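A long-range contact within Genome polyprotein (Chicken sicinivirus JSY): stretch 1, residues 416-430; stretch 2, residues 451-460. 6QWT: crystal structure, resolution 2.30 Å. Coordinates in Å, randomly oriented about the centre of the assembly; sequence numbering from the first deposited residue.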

# COMPACT_ATOMS: atom_id res chain seq x y z
N PRO A 416 -22.68 11.15 -5.03
CA PRO A 416 -22.89 12.08 -6.15
C PRO A 416 -21.85 11.84 -7.23
O PRO A 416 -20.64 11.91 -6.97
CB PRO A 416 -22.75 13.46 -5.50
CG PRO A 416 -22.96 13.22 -4.03
CD PRO A 416 -22.42 11.85 -3.77
N PHE A 417 -22.32 11.56 -8.45
CA PHE A 417 -21.40 11.16 -9.51
C PHE A 417 -20.40 12.26 -9.84
O PHE A 417 -19.29 11.98 -10.30
CB PHE A 417 -22.19 10.76 -10.76
CG PHE A 417 -21.32 10.27 -11.89
CD1 PHE A 417 -20.34 9.32 -11.66
CD2 PHE A 417 -21.49 10.76 -13.17
CE1 PHE A 417 -19.54 8.87 -12.70
CE2 PHE A 417 -20.70 10.31 -14.21
CZ PHE A 417 -19.72 9.36 -13.97
N GLN A 418 -20.78 13.53 -9.61
CA GLN A 418 -19.85 14.63 -9.86
C GLN A 418 -18.59 14.50 -9.02
O GLN A 418 -17.51 14.92 -9.45
CB GLN A 418 -20.54 15.97 -9.61
CG GLN A 418 -19.65 17.19 -9.76
CD GLN A 418 -19.05 17.31 -11.15
OE1 GLN A 418 -19.76 17.29 -12.15
NE2 GLN A 418 -17.73 17.44 -11.21
N ASP A 419 -18.70 13.91 -7.83
CA ASP A 419 -17.51 13.68 -7.01
C ASP A 419 -16.55 12.69 -7.68
O ASP A 419 -15.33 12.82 -7.52
CB ASP A 419 -17.91 13.17 -5.63
CG ASP A 419 -18.67 14.21 -4.83
OD1 ASP A 419 -18.96 13.96 -3.64
OD2 ASP A 419 -18.98 15.28 -5.39
N VAL A 420 -17.08 11.71 -8.42
CA VAL A 420 -16.22 10.79 -9.15
C VAL A 420 -15.50 11.52 -10.28
O VAL A 420 -14.30 11.32 -10.50
CB VAL A 420 -17.05 9.60 -9.68
CG1 VAL A 420 -16.21 8.73 -10.61
CG2 VAL A 420 -17.60 8.79 -8.52
N ILE A 421 -16.22 12.38 -11.01
CA ILE A 421 -15.62 13.13 -12.11
C ILE A 421 -14.55 14.08 -11.58
O ILE A 421 -13.46 14.20 -12.17
CB ILE A 421 -16.70 13.88 -12.89
CG1 ILE A 421 -17.42 12.94 -13.85
CG2 ILE A 421 -16.12 15.06 -13.65
CD1 ILE A 421 -18.88 13.17 -13.89
N THR A 422 -14.84 14.78 -10.48
CA THR A 422 -13.89 15.75 -9.95
C THR A 422 -12.58 15.09 -9.54
O THR A 422 -11.50 15.60 -9.85
CB THR A 422 -14.52 16.49 -8.76
OG1 THR A 422 -15.64 17.25 -9.22
CG2 THR A 422 -13.51 17.42 -8.13
N SER A 423 -12.65 13.94 -8.86
CA SER A 423 -11.43 13.31 -8.37
C SER A 423 -10.59 12.73 -9.51
O SER A 423 -9.36 12.63 -9.38
CB SER A 423 -11.76 12.23 -7.35
OG SER A 423 -12.74 11.34 -7.85
N LEU A 424 -11.22 12.35 -10.62
CA LEU A 424 -10.46 11.85 -11.77
C LEU A 424 -9.83 12.98 -12.58
O LEU A 424 -8.82 12.74 -13.26
CB LEU A 424 -11.36 11.00 -12.66
CG LEU A 424 -11.88 9.71 -12.00
CD1 LEU A 424 -12.86 8.99 -12.91
CD2 LEU A 424 -10.74 8.78 -11.60
N CYS A 425 -10.40 14.19 -12.52
CA CYS A 425 -9.76 15.33 -13.17
C CYS A 425 -8.37 15.57 -12.60
O CYS A 425 -7.45 15.96 -13.33
CB CYS A 425 -10.63 16.58 -12.99
SG CYS A 425 -12.16 16.53 -13.94
N TYR A 426 -8.18 15.33 -11.30
CA TYR A 426 -6.88 15.51 -10.68
C TYR A 426 -5.84 14.55 -11.23
O TYR A 426 -4.64 14.83 -11.14
CB TYR A 426 -6.98 15.33 -9.16
CG TYR A 426 -7.85 16.35 -8.48
CD1 TYR A 426 -8.97 15.97 -7.76
CD2 TYR A 426 -7.55 17.71 -8.55
CE1 TYR A 426 -9.78 16.91 -7.13
CE2 TYR A 426 -8.35 18.66 -7.93
CZ TYR A 426 -9.46 18.25 -7.22
OH TYR A 426 -10.26 19.18 -6.59
N LEU A 427 -6.27 13.42 -11.80
CA LEU A 427 -5.35 12.45 -12.38
C LEU A 427 -5.13 12.68 -13.87
O LEU A 427 -4.01 12.52 -14.36
CB LEU A 427 -5.88 11.03 -12.15
CG LEU A 427 -6.16 10.62 -10.70
CD1 LEU A 427 -6.75 9.22 -10.64
CD2 LEU A 427 -4.89 10.70 -9.88
N ALA A 428 -6.19 13.06 -14.60
CA ALA A 428 -6.18 13.05 -16.05
C ALA A 428 -5.53 14.27 -16.68
O ALA A 428 -5.00 14.17 -17.79
CB ALA A 428 -7.62 12.92 -16.57
N HIS A 429 -5.56 15.43 -16.02
CA HIS A 429 -5.05 16.65 -16.66
C HIS A 429 -3.55 16.59 -16.92
O HIS A 429 -3.06 17.31 -17.80
CB HIS A 429 -5.38 17.88 -15.81
CG HIS A 429 -4.43 18.09 -14.66
ND1 HIS A 429 -3.26 18.80 -14.79
CD2 HIS A 429 -4.49 17.68 -13.37
CE1 HIS A 429 -2.63 18.82 -13.62
NE2 HIS A 429 -3.36 18.14 -12.75
N HIS A 430 -2.81 15.74 -16.20
CA HIS A 430 -1.37 15.62 -16.39
C HIS A 430 -0.99 15.06 -17.75
O HIS A 430 0.18 15.16 -18.14
CB HIS A 430 -0.76 14.74 -15.29
CG HIS A 430 -0.66 15.42 -13.96
ND1 HIS A 430 0.09 16.55 -13.76
CD2 HIS A 430 -1.23 15.12 -12.77
CE1 HIS A 430 -0.01 16.92 -12.49
NE2 HIS A 430 -0.80 16.07 -11.87
N GLY A 451 -28.69 11.53 -19.08
CA GLY A 451 -29.36 12.56 -18.31
C GLY A 451 -28.52 13.22 -17.25
O GLY A 451 -29.08 13.78 -16.30
N PHE A 452 -27.20 13.18 -17.38
CA PHE A 452 -26.30 13.79 -16.40
C PHE A 452 -25.41 14.81 -17.09
O PHE A 452 -24.87 14.56 -18.18
CB PHE A 452 -25.44 12.74 -15.70
CG PHE A 452 -24.65 13.28 -14.55
CD1 PHE A 452 -23.32 13.65 -14.71
CD2 PHE A 452 -25.23 13.43 -13.30
CE1 PHE A 452 -22.59 14.16 -13.66
CE2 PHE A 452 -24.50 13.93 -12.23
CZ PHE A 452 -23.18 14.30 -12.41
N GLU A 453 -25.24 15.97 -16.46
CA GLU A 453 -24.40 17.05 -16.97
C GLU A 453 -23.14 17.16 -16.12
O GLU A 453 -23.17 17.78 -15.05
CB GLU A 453 -25.17 18.38 -16.98
CG GLU A 453 -24.30 19.59 -17.30
CD GLU A 453 -25.07 20.69 -18.02
OE1 GLU A 453 -24.49 21.32 -18.93
OE2 GLU A 453 -26.24 20.92 -17.66
N PRO A 454 -22.03 16.56 -16.53
CA PRO A 454 -20.80 16.68 -15.75
C PRO A 454 -20.15 18.05 -15.93
O PRO A 454 -20.23 18.67 -16.99
CB PRO A 454 -19.90 15.58 -16.34
CG PRO A 454 -20.38 15.43 -17.74
CD PRO A 454 -21.87 15.68 -17.70
N ILE A 455 -19.51 18.51 -14.85
CA ILE A 455 -18.74 19.74 -14.85
C ILE A 455 -17.29 19.37 -14.57
O ILE A 455 -16.99 18.76 -13.53
CB ILE A 455 -19.26 20.74 -13.81
CG1 ILE A 455 -20.71 21.13 -14.11
CG2 ILE A 455 -18.36 21.97 -13.75
CD1 ILE A 455 -20.87 22.05 -15.31
N PHE A 456 -16.39 19.72 -15.48
CA PHE A 456 -14.98 19.39 -15.35
C PHE A 456 -14.19 20.60 -14.86
O PHE A 456 -14.44 21.73 -15.29
CB PHE A 456 -14.41 18.91 -16.69
CG PHE A 456 -15.13 17.71 -17.26
CD1 PHE A 456 -14.74 16.42 -16.92
CD2 PHE A 456 -16.19 17.87 -18.14
CE1 PHE A 456 -15.39 15.32 -17.44
CE2 PHE A 456 -16.85 16.78 -18.67
CZ PHE A 456 -16.45 15.50 -18.32
N ILE A 457 -13.26 20.35 -13.95
CA ILE A 457 -12.35 21.42 -13.52
C ILE A 457 -11.56 21.91 -14.72
O ILE A 457 -10.96 21.10 -15.44
CB ILE A 457 -11.40 20.91 -12.42
CG1 ILE A 457 -12.20 20.26 -11.28
CG2 ILE A 457 -10.53 22.04 -11.89
CD1 ILE A 457 -11.34 19.49 -10.31
N PRO A 458 -11.53 23.22 -15.00
CA PRO A 458 -10.81 23.70 -16.18
C PRO A 458 -9.33 23.39 -16.09
O PRO A 458 -8.73 23.39 -15.01
CB PRO A 458 -11.07 25.21 -16.17
CG PRO A 458 -12.27 25.40 -15.28
CD PRO A 458 -12.18 24.31 -14.25
N TYR A 459 -8.73 23.10 -17.25
CA TYR A 459 -7.31 22.74 -17.28
C TYR A 459 -6.44 23.84 -16.68
O TYR A 459 -5.45 23.55 -16.00
CB TYR A 459 -6.87 22.44 -18.72
CG TYR A 459 -5.38 22.17 -18.82
CD1 TYR A 459 -4.88 20.90 -18.60
CD2 TYR A 459 -4.48 23.19 -19.11
CE1 TYR A 459 -3.52 20.64 -18.67
CE2 TYR A 459 -3.13 22.95 -19.19
CZ TYR A 459 -2.65 21.67 -18.97
OH TYR A 459 -1.30 21.43 -19.05
N GLU A 460 -6.80 25.11 -16.92
CA GLU A 460 -5.99 26.21 -16.40
C GLU A 460 -5.96 26.22 -14.88
O GLU A 460 -4.94 26.61 -14.29
CB GLU A 460 -6.51 27.54 -16.93
CG GLU A 460 -6.09 27.85 -18.35
CD GLU A 460 -7.25 27.80 -19.32
OE1 GLU A 460 -7.29 28.65 -20.24
OE2 GLU A 460 -8.13 26.93 -19.15
O HOH W 1 -22.43 18.14 -12.43
O HOH W 2 0.20 18.62 -18.51

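Contact between a helix (stretch 1) and an extended segment without regular secondary structure that leads into a second helix (stretch 2), burying 563 Å² summed over both sides. The two run side by side in the same sense: Q418 lies nearest P454, T422 nearest F456, C425 nearest I457 and H429 nearest Y459, judged by CA atoms 6.3 to 6.6 Å apart.

The direct polar link is made by a single side chain, the amide of Q418. Its CA-to-CB bond points sideways, but chi angles of t, p and 54° bring the amide round to the backbone of I455. I455 N donates to Q418 OE1 (3.0 Å, 168° at the hydrogen), and Q418 NE2 donates to I455 O (2.8 Å, 141°). One amide thus satisfies both the donor and the acceptor of one peptide-chain residue, as a neighbouring strand would; I455 lies in a loop and gets this pairing from a side chain instead. The first bond is nearly straight, the second more bent. Q418 OE1 also lies 3.4 Å from I455 O, but these are two acceptors and do not bond.

Both amide atoms of Q418 have a further partner. Q418 NE2 donates to T422 OG1 one helical turn on (2.9 Å, 158°), so its two N-H groups serve one acceptor in each stretch. Q418 OE1 accepts a second hydrogen bond, from water 1 (2.8 Å), which also donates to E453 O (2.7 Å). This water ties the carbonyl of E453 to the contact although the CA-to-CB bond of E453 points away. Within the helix, T422 N donates to Q418 O (2.9 Å), so the backbone carbonyl of Q418 is also used.

Around this polar centre the packing is apolar. The CA-to-CB bond of F452 points toward the helix, and its ring receives the edge of F417 on its face, with ring centroids 5.3 Å apart and planes at 64°; F417 CD2 comes within 3.6 Å of F452 CE1. I421, one turn on from F417, bridges several residues: its CD1 meets P454 CB at 3.6 Å and F452 CE1 at 3.8 Å, while its CG2 lies 3.8 Å from F456 CD1. C425 SG approaches the edge of the F456 ring, 3.9 Å from F456 CD1.

I457 has the largest covered area of any residue here, 86 Å². Its CD1 packs against T422 CG2 (3.7 Å) and C425 CB (4.0 Å), and makes an off-centre CH-pi contact with Y426, 4.2 Å from the ring centroid and 29° off the normal.

At the far end P458 occupies the N-cap position and Y459 begins the next helix. The edge of the Y459 ring meets the backbone of H429, with Y459 CE1 3.5 Å from H429 O, and Y459 CD1 4.1 Å from H429 CB. Polar contact resumes through water 2, which donates a weak hydrogen bond to H430 O (3.5 Å) and pairs with Y459 OH at 3.2 Å. The ring nitrogens of H430 are satisfied elsewhere in the structure.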